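Local structure of actin-related protein 8 (Homo sapiens, 4FO0) at residues P69-Q74 against G368-K373; E10-N15 against R31-L36. The protein binds ATP with low basal ATPase activity, does not polymerise, is a proposed core subunit of the chromatin-remodelling INO80 complex, and is required to recruit INO80 to sites of DNA damage. One frame throughout, in Å; residues are numbered along the deposited sequence.

Contact 1 of 2, residues P69-Q74 against G368-K373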
ATOM      1  N   PRO A  69       4.976  22.404 -15.665  1.00 62.85           N
ATOM      2  CA  PRO A  69       5.112  23.828 -15.328  1.00 57.00           C
ATOM      3  C   PRO A  69       4.313  24.228 -14.085  1.00 49.73           C
ATOM      4  O   PRO A  69       4.752  25.059 -13.284  1.00 53.05           O
ATOM      5  CB  PRO A  69       4.544  24.518 -16.562  1.00 48.77           C
ATOM      6  CG  PRO A  69       4.861  23.561 -17.680  1.00 51.13           C
ATOM      7  CD  PRO A  69       4.708  22.192 -17.099  1.00 49.34           C
ATOM      8  N   GLU A  70       3.149  23.622 -13.911  1.00 63.10           N
ATOM      9  CA  GLU A  70       2.287  23.974 -12.786  1.00 57.21           C
ATOM     10  C   GLU A  70       2.653  23.242 -11.497  1.00 46.76           C
ATOM     11  O   GLU A  70       2.186  23.612 -10.425  1.00 56.08           O
ATOM     12  CB  GLU A  70       0.820  23.712 -13.134  1.00 54.51           C
ATOM     13  CG  GLU A  70       0.360  24.348 -14.449  1.00 76.17           C
ATOM     14  CD  GLU A  70       0.506  23.425 -15.670  1.00 91.68           C
ATOM     15  OE1 GLU A  70       1.453  22.603 -15.735  1.00 67.66           O
ATOM     16  OE2 GLU A  70      -0.345  23.532 -16.578  1.00106.44           O
ATOM     17  N   SER A  71       3.497  22.217 -11.593  1.00 45.54           N
ATOM     18  CA  SER A  71       3.727  21.328 -10.455  1.00 45.09           C
ATOM     19  C   SER A  71       4.207  22.062  -9.230  1.00 41.52           C
ATOM     20  O   SER A  71       3.780  21.773  -8.116  1.00 49.71           O
ATOM     21  CB  SER A  71       4.715  20.221 -10.797  1.00 35.09           C
ATOM     22  OG  SER A  71       4.102  19.247 -11.616  1.00 49.00           O
ATOM     23  N   ASN A  72       5.101  23.014  -9.431  1.00 45.12           N
ATOM     24  CA  ASN A  72       5.703  23.678  -8.300  1.00 37.81           C
ATOM     25  C   ASN A  72       4.724  24.594  -7.583  1.00 47.60           C
ATOM     26  O   ASN A  72       4.641  24.580  -6.356  1.00 46.72           O
ATOM     27  CB  ASN A  72       6.953  24.434  -8.719  1.00 54.45           C
ATOM     28  CG  ASN A  72       7.913  24.601  -7.581  1.00 82.23           C
ATOM     29  OD1 ASN A  72       8.795  23.765  -7.379  1.00 98.01           O
ATOM     30  ND2 ASN A  72       7.731  25.665  -6.796  1.00 59.00           N
ATOM     31  N   GLU A  73       3.973  25.378  -8.353  1.00 50.49           N
ATOM     32  CA  GLU A  73       2.936  26.227  -7.781  1.00 45.29           C
ATOM     33  C   GLU A  73       1.868  25.422  -7.045  1.00 47.76           C
ATOM     34  O   GLU A  73       1.485  25.772  -5.930  1.00 40.95           O
ATOM     35  CB  GLU A  73       2.277  27.075  -8.859  1.00 45.24           C
ATOM     36  CG  GLU A  73       1.030  27.787  -8.369  1.00 79.77           C
ATOM     37  CD  GLU A  73       0.798  29.118  -9.061  1.00100.77           C
ATOM     38  OE1 GLU A  73       1.218  29.259 -10.235  1.00 86.98           O
ATOM     39  OE2 GLU A  73       0.202  30.022  -8.421  1.00 78.77           O
ATOM     40  N   GLN A  74       1.386  24.354  -7.678  1.00 46.11           N
ATOM     41  CA  GLN A  74       0.369  23.488  -7.082  1.00 43.70           C
ATOM     42  C   GLN A  74       0.835  22.950  -5.738  1.00 39.34           C
ATOM     43  O   GLN A  74       0.099  22.947  -4.751  1.00 41.51           O
ATOM     44  CB  GLN A  74       0.030  22.334  -8.027  1.00 45.77           C
ATOM     45  CG  GLN A  74      -1.111  21.429  -7.555  1.00 35.12           C
ATOM     46  CD  GLN A  74      -1.536  20.438  -8.627  1.00 44.37           C
ATOM     47  OE1 GLN A  74      -1.317  19.243  -8.502  1.00 45.77           O
ATOM     48  NE2 GLN A  74      -2.137  20.942  -9.695  1.00 52.52           N
ATOM     49  N   GLY A 368       1.901  17.891  -5.954  1.00 42.96           N
ATOM     50  CA  GLY A 368       2.275  18.576  -7.177  1.00 34.11           C
ATOM     51  C   GLY A 368       2.158  17.717  -8.423  1.00 42.31           C
ATOM     52  O   GLY A 368       2.900  17.911  -9.375  1.00 43.72           O
ATOM     53  N   ILE A 369       1.232  16.762  -8.417  1.00 40.77           N
ATOM     54  CA  ILE A 369       1.026  15.902  -9.575  1.00 37.87           C
ATOM     55  C   ILE A 369       0.077  16.579 -10.552  1.00 40.78           C
ATOM     56  O   ILE A 369      -1.032  16.960 -10.194  1.00 39.80           O
ATOM     57  CB  ILE A 369       0.476  14.516  -9.175  1.00 37.81           C
ATOM     58  CG1 ILE A 369       1.442  13.818  -8.211  1.00 39.94           C
ATOM     59  CG2 ILE A 369       0.275  13.652 -10.396  1.00 35.47           C
ATOM     60  CD1 ILE A 369       0.773  12.756  -7.328  1.00 30.67           C
ATOM     61  N   VAL A 370       0.525  16.742 -11.789  1.00 40.37           N
ATOM     62  CA  VAL A 370      -0.235  17.494 -12.772  1.00 34.81           C
ATOM     63  C   VAL A 370      -0.479  16.675 -14.029  1.00 44.65           C
ATOM     64  O   VAL A 370       0.439  16.044 -14.575  1.00 42.46           O
ATOM     65  CB  VAL A 370       0.492  18.798 -13.152  1.00 49.10           C
ATOM     66  CG1 VAL A 370      -0.279  19.556 -14.201  1.00 32.55           C
ATOM     67  CG2 VAL A 370       0.691  19.669 -11.919  1.00 64.91           C
ATOM     68  N   GLY A 371      -1.730  16.672 -14.473  1.00 35.20           N
ATOM     69  CA  GLY A 371      -2.075  16.040 -15.730  1.00 29.94           C
ATOM     70  C   GLY A 371      -2.345  14.551 -15.677  1.00 40.47           C
ATOM     71  O   GLY A 371      -2.267  13.879 -16.699  1.00 51.98           O
ATOM     72  N   GLN A 372      -2.676  14.029 -14.502  1.00 39.45           N
ATOM     73  CA  GLN A 372      -2.945  12.602 -14.372  1.00 42.83           C
ATOM     74  C   GLN A 372      -4.330  12.357 -13.826  1.00 39.44           C
ATOM     75  O   GLN A 372      -4.891  13.192 -13.109  1.00 48.77           O
ATOM     76  CB  GLN A 372      -1.927  11.959 -13.443  1.00 33.14           C
ATOM     77  CG  GLN A 372      -0.565  12.557 -13.603  1.00 34.41           C
ATOM     78  CD  GLN A 372       0.071  12.135 -14.899  1.00 54.28           C
ATOM     79  OE1 GLN A 372       0.088  10.950 -15.224  1.00 50.45           O
ATOM     80  NE2 GLN A 372       0.582  13.103 -15.660  1.00 51.71           N
ATOM     81  N   LYS A 373      -4.885  11.208 -14.182  1.00 37.92           N
ATOM     82  CA  LYS A 373      -6.119  10.737 -13.572  1.00 52.38           C
ATOM     83  C   LYS A 373      -5.784  10.388 -12.126  1.00 40.07           C
ATOM     84  O   LYS A 373      -4.916   9.559 -11.868  1.00 50.82           O
ATOM     85  CB  LYS A 373      -6.656   9.516 -14.330  1.00 39.47           C
ATOM     86  CG  LYS A 373      -8.025   9.027 -13.875  1.00 54.12           C
ATOM     87  CD  LYS A 373      -8.396   7.744 -14.612  1.00 53.57           C
ATOM     88  CE  LYS A 373      -9.630   7.081 -14.027  1.00 63.29           C
ATOM     89  NZ  LYS A 373     -10.772   8.022 -13.958  1.00 72.19           N
TER
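Near the start of helix 71-88, Ser71 and Gln74 rest on Gly368, Ile369 and Val370, in the loop that runs from helix 353-359 to strand 375-377. The backbones come closest where Gly368 CA lies 4.5 Å from Ser71 CA; Gly368 has no side chain to hold them apart, and its positive phi (66°) is one that glycine accepts readily. Ser71 OG lies 2.9 Å from Gly368 O, but its one proton has a second acceptor within reach, Gly65 O, so which carbonyl takes it is not settled. Val370 packs against the serine: its CG2 approaches Ser71 OG at 3.5 Å and Ser71 CA at 3.8 Å, while CG1 meets Glu70 OE1 at 3.8 Å, the two side chains crossing at about a right angle. With CG anti to the backbone N (chi1 -175°) and an extended chain beyond, Gln74 reaches across Val370 and brings CD to 3.8 Å from Ile369 O. A glycerol, probably from the crystallisation liquor, is hydrogen-bonded to Ile369 O. Within the loop, Gln372 NE2 donates an almost straight bond to Val370 O (3.1 Å, 176°), in the plane of its own amide. A backbone bond between Val370 and Gly65 adds a further tie. The whole is helix-to-loop packing within the actin fold, set beside the edge strand 375-377 of a six-stranded sheet.

Contact 2 of 2, residues E10-N15 against R31-L36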
ATOM      1  N   GLU A  10      -1.441 -29.894  10.263  1.00 72.18           N
ATOM      2  CA  GLU A  10      -0.995 -29.939   8.879  1.00 49.22           C
ATOM      3  C   GLU A  10      -1.892 -30.827   8.033  1.00 62.64           C
ATOM      4  O   GLU A  10      -1.552 -31.167   6.901  1.00 53.80           O
ATOM      5  CB  GLU A  10       0.443 -30.422   8.796  1.00 59.22           C
ATOM      6  CG  GLU A  10       1.441 -29.413   9.325  1.00 89.01           C
ATOM      7  CD  GLU A  10       2.877 -29.870   9.168  1.00118.16           C
ATOM      8  OE1 GLU A  10       3.098 -31.035   8.759  1.00116.46           O
ATOM      9  OE2 GLU A  10       3.785 -29.056   9.458  1.00 99.92           O
ATOM     10  N   GLN A  11      -3.046 -31.196   8.578  1.00 64.43           N
ATOM     11  CA  GLN A  11      -3.961 -32.055   7.847  1.00 42.81           C
ATOM     12  C   GLN A  11      -5.353 -31.457   7.717  1.00 48.76           C
ATOM     13  O   GLN A  11      -6.200 -31.991   6.995  1.00 51.38           O
ATOM     14  CB  GLN A  11      -4.014 -33.433   8.482  1.00 43.63           C
ATOM     15  CG  GLN A  11      -2.689 -34.157   8.434  1.00 59.65           C
ATOM     16  CD  GLN A  11      -2.565 -35.177   9.546  1.00 87.62           C
ATOM     17  OE1 GLN A  11      -3.511 -35.920   9.832  1.00 67.65           O
ATOM     18  NE2 GLN A  11      -1.402 -35.209  10.196  1.00 79.41           N
ATOM     19  N   ILE A  12      -5.592 -30.344   8.398  1.00 45.16           N
ATOM     20  CA  ILE A  12      -6.864 -29.650   8.234  1.00 53.00           C
ATOM     21  C   ILE A  12      -6.975 -29.004   6.847  1.00 56.05           C
ATOM     22  O   ILE A  12      -5.961 -28.771   6.179  1.00 46.32           O
ATOM     23  CB  ILE A  12      -7.089 -28.610   9.339  1.00 53.52           C
ATOM     24  CG1 ILE A  12      -5.904 -27.659   9.421  1.00 46.50           C
ATOM     25  CG2 ILE A  12      -7.272 -29.297  10.689  1.00 54.45           C
ATOM     26  CD1 ILE A  12      -6.157 -26.495  10.345  1.00 44.65           C
ATOM     27  N   GLN A  13      -8.210 -28.739   6.420  1.00 52.30           N
ATOM     28  CA  GLN A  13      -8.493 -28.138   5.118  1.00 49.47           C
ATOM     29  C   GLN A  13      -7.739 -26.843   4.831  1.00 49.32           C
ATOM     30  O   GLN A  13      -7.183 -26.663   3.746  1.00 55.26           O
ATOM     31  CB  GLN A  13      -9.974 -27.826   5.002  1.00 46.17           C
ATOM     32  CG  GLN A  13     -10.838 -28.981   4.616  1.00 73.67           C
ATOM     33  CD  GLN A  13     -12.255 -28.531   4.349  1.00 96.98           C
ATOM     34  OE1 GLN A  13     -12.501 -27.689   3.471  1.00 81.69           O
ATOM     35  NE2 GLN A  13     -13.199 -29.068   5.121  1.00 91.09           N
ATOM     36  N   SER A  14      -7.746 -25.924   5.789  1.00 38.44           N
ATOM     37  CA  SER A  14      -7.157 -24.615   5.562  1.00 49.27           C
ATOM     38  C   SER A  14      -5.632 -24.660   5.429  1.00 49.60           C
ATOM     39  O   SER A  14      -4.994 -23.633   5.207  1.00 52.86           O
ATOM     40  CB  SER A  14      -7.582 -23.632   6.653  1.00 46.53           C
ATOM     41  OG  SER A  14      -7.173 -24.072   7.934  1.00 61.11           O
ATOM     42  N   ASN A  15      -5.049 -25.844   5.583  1.00 48.34           N
ATOM     43  CA  ASN A  15      -3.616 -25.993   5.405  1.00 47.49           C
ATOM     44  C   ASN A  15      -3.309 -26.129   3.927  1.00 50.99           C
ATOM     45  O   ASN A  15      -2.163 -25.985   3.507  1.00 47.09           O
ATOM     46  CB  ASN A  15      -3.070 -27.201   6.169  1.00 50.81           C
ATOM     47  CG  ASN A  15      -1.529 -27.263   6.157  1.00 66.17           C
ATOM     48  OD1 ASN A  15      -0.857 -26.375   6.691  1.00 57.35           O
ATOM     49  ND2 ASN A  15      -0.971 -28.323   5.563  1.00 41.48           N
ATOM     50  N   ARG A  31      -0.455 -19.841   3.856  1.00 41.41           N
ATOM     51  CA  ARG A  31      -1.551 -20.793   4.053  1.00 28.42           C
ATOM     52  C   ARG A  31      -2.625 -20.146   4.912  1.00 43.12           C
ATOM     53  O   ARG A  31      -2.326 -19.342   5.809  1.00 42.51           O
ATOM     54  CB  ARG A  31      -1.071 -22.048   4.774  1.00 46.21           C
ATOM     55  CG  ARG A  31      -0.001 -22.830   4.073  1.00 43.66           C
ATOM     56  CD  ARG A  31       0.574 -23.864   5.007  1.00 42.79           C
ATOM     57  NE  ARG A  31       1.838 -24.400   4.504  1.00 45.47           N
ATOM     58  CZ  ARG A  31       1.953 -25.530   3.810  1.00 49.39           C
ATOM     59  NH1 ARG A  31       0.875 -26.258   3.519  1.00 42.53           N
ATOM     60  NH2 ARG A  31       3.148 -25.934   3.399  1.00 50.98           N
ATOM     61  N   ALA A  32      -3.876 -20.506   4.662  1.00 37.69           N
ATOM     62  CA  ALA A  32      -4.977 -19.988   5.473  1.00 38.67           C
ATOM     63  C   ALA A  32      -4.807 -20.314   6.968  1.00 47.22           C
ATOM     64  O   ALA A  32      -5.453 -19.716   7.818  1.00 56.05           O
ATOM     65  CB  ALA A  32      -6.305 -20.511   4.949  1.00 31.02           C
ATOM     66  N   THR A  33      -3.925 -21.254   7.285  1.00 46.76           N
ATOM     67  CA  THR A  33      -3.647 -21.603   8.675  1.00 49.44           C
ATOM     68  C   THR A  33      -2.525 -20.780   9.298  1.00 43.83           C
ATOM     69  O   THR A  33      -2.428 -20.686  10.522  1.00 60.60           O
ATOM     70  CB  THR A  33      -3.319 -23.106   8.838  1.00 48.59           C
ATOM     71  OG1 THR A  33      -2.314 -23.496   7.888  1.00 52.38           O
ATOM     72  CG2 THR A  33      -4.560 -23.922   8.607  1.00 48.10           C
ATOM     73  N   ASP A  34      -1.666 -20.193   8.469  1.00 58.23           N
ATOM     74  CA  ASP A  34      -0.588 -19.360   9.000  1.00 33.65           C
ATOM     75  C   ASP A  34      -1.196 -18.192   9.787  1.00 53.35           C
ATOM     76  O   ASP A  34      -2.265 -17.672   9.449  1.00 59.18           O
ATOM     77  CB  ASP A  34       0.361 -18.896   7.890  1.00 40.92           C
ATOM     78  CG  ASP A  34       1.089 -20.064   7.199  1.00 62.18           C
ATOM     79  OD1 ASP A  34       1.276 -21.116   7.848  1.00 66.22           O
ATOM     80  OD2 ASP A  34       1.485 -19.934   6.014  1.00 55.99           O
ATOM     81  N   THR A  35      -0.544 -17.812  10.873  1.00 53.41           N
ATOM     82  CA  THR A  35      -1.047 -16.714  11.677  1.00 67.85           C
ATOM     83  C   THR A  35      -0.626 -15.402  11.031  1.00 63.74           C
ATOM     84  O   THR A  35      -1.434 -14.483  10.853  1.00 66.13           O
ATOM     85  CB  THR A  35      -0.518 -16.796  13.104  1.00 82.65           C
ATOM     86  OG1 THR A  35      -0.393 -18.176  13.479  1.00 96.33           O
ATOM     87  CG2 THR A  35      -1.476 -16.083  14.052  1.00 80.34           C
ATOM     88  N   LEU A  36       0.652 -15.334  10.679  1.00 60.49           N
ATOM     89  CA  LEU A  36       1.171 -14.281   9.823  1.00 55.12           C
ATOM     90  C   LEU A  36       1.500 -14.830   8.441  1.00 50.00           C
ATOM     91  O   LEU A  36       2.084 -15.907   8.314  1.00 48.54           O
ATOM     92  CB  LEU A  36       2.437 -13.689  10.423  1.00 44.55           C
ATOM     93  CG  LEU A  36       2.248 -13.085  11.801  1.00 56.00           C
ATOM     94  CD1 LEU A  36       3.570 -12.532  12.268  1.00 46.51           C
ATOM     95  CD2 LEU A  36       1.158 -12.014  11.778  1.00 41.53           C
TER
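Arg31 NH1 donates to the backbone carbonyl O of Asn15 at 3.1 Å, with an N-H...O angle of 148°; the donor lies in the carbonyl plane, and the oxygen sits at the edge of the guanidinium. The bond joins the two outer ends of the actin-fold beta hairpin made by strands 17-21 and 26-31, where the chain enters the first strand and leaves the second. Arg31 NH1 also bonds to Tyr199 OH, its strongest polar partner, and NH2 weakly to Leu189 O, so three oxygens hold the guanidinium. Asn15 and Arg31 run side by side in the same direction, their amide and guanidinium planes only 8° apart, with Asn15 OD1 3.3 Å from Arg31 CD. The same OD1 accepts a weak hydrogen bond from Thr33 OG1 at 3.4 Å. Where strand 26-31 ends, Arg31 to Asp34 form a type I beta turn closed by Asp34 N to Arg31 O, 2.9 Å. Asp34 folds its side chain back over this turn, and Arg31 N approaches OD2 from above the carboxylate plane at 2.9 Å. Around these bonds, Ala32 CB lies 3.8 Å from Ser14 CB; Ala32 is also touched by Ala559 of helix 553-563 and tied through its backbone to Ile17. Ser14 OG and Gln13 OE1 each bind glycerol. Farther out, Ile12 crosses Thr33 at a slant, and the extended branch of the isoleucine (chi2 171°) ends with CD1 3.5 Å from Thr33 CG2.

How the contacts relate
Contact 2 closes before contact 1 opens along the chain, and the two lie on opposite sides of the molecular centre: their centres are 47 Å apart and their nearest atoms about 31 Å. Each is connected to a different sheet of the ATPase fold. Contact 2 brackets the hairpin whose connection carries the ATP-binding Ser24 and Thr25, at the other end of its strands. The 368-373 loop of contact 1 leads into edge strand 375-377 of the sheet whose strand 247-253 ends in the ATP-binding Asp252 and Val253. Neither contact is part of the nucleotide site; in contact 1 the side chain of Ile369 is about 13 Å from the bound ATP.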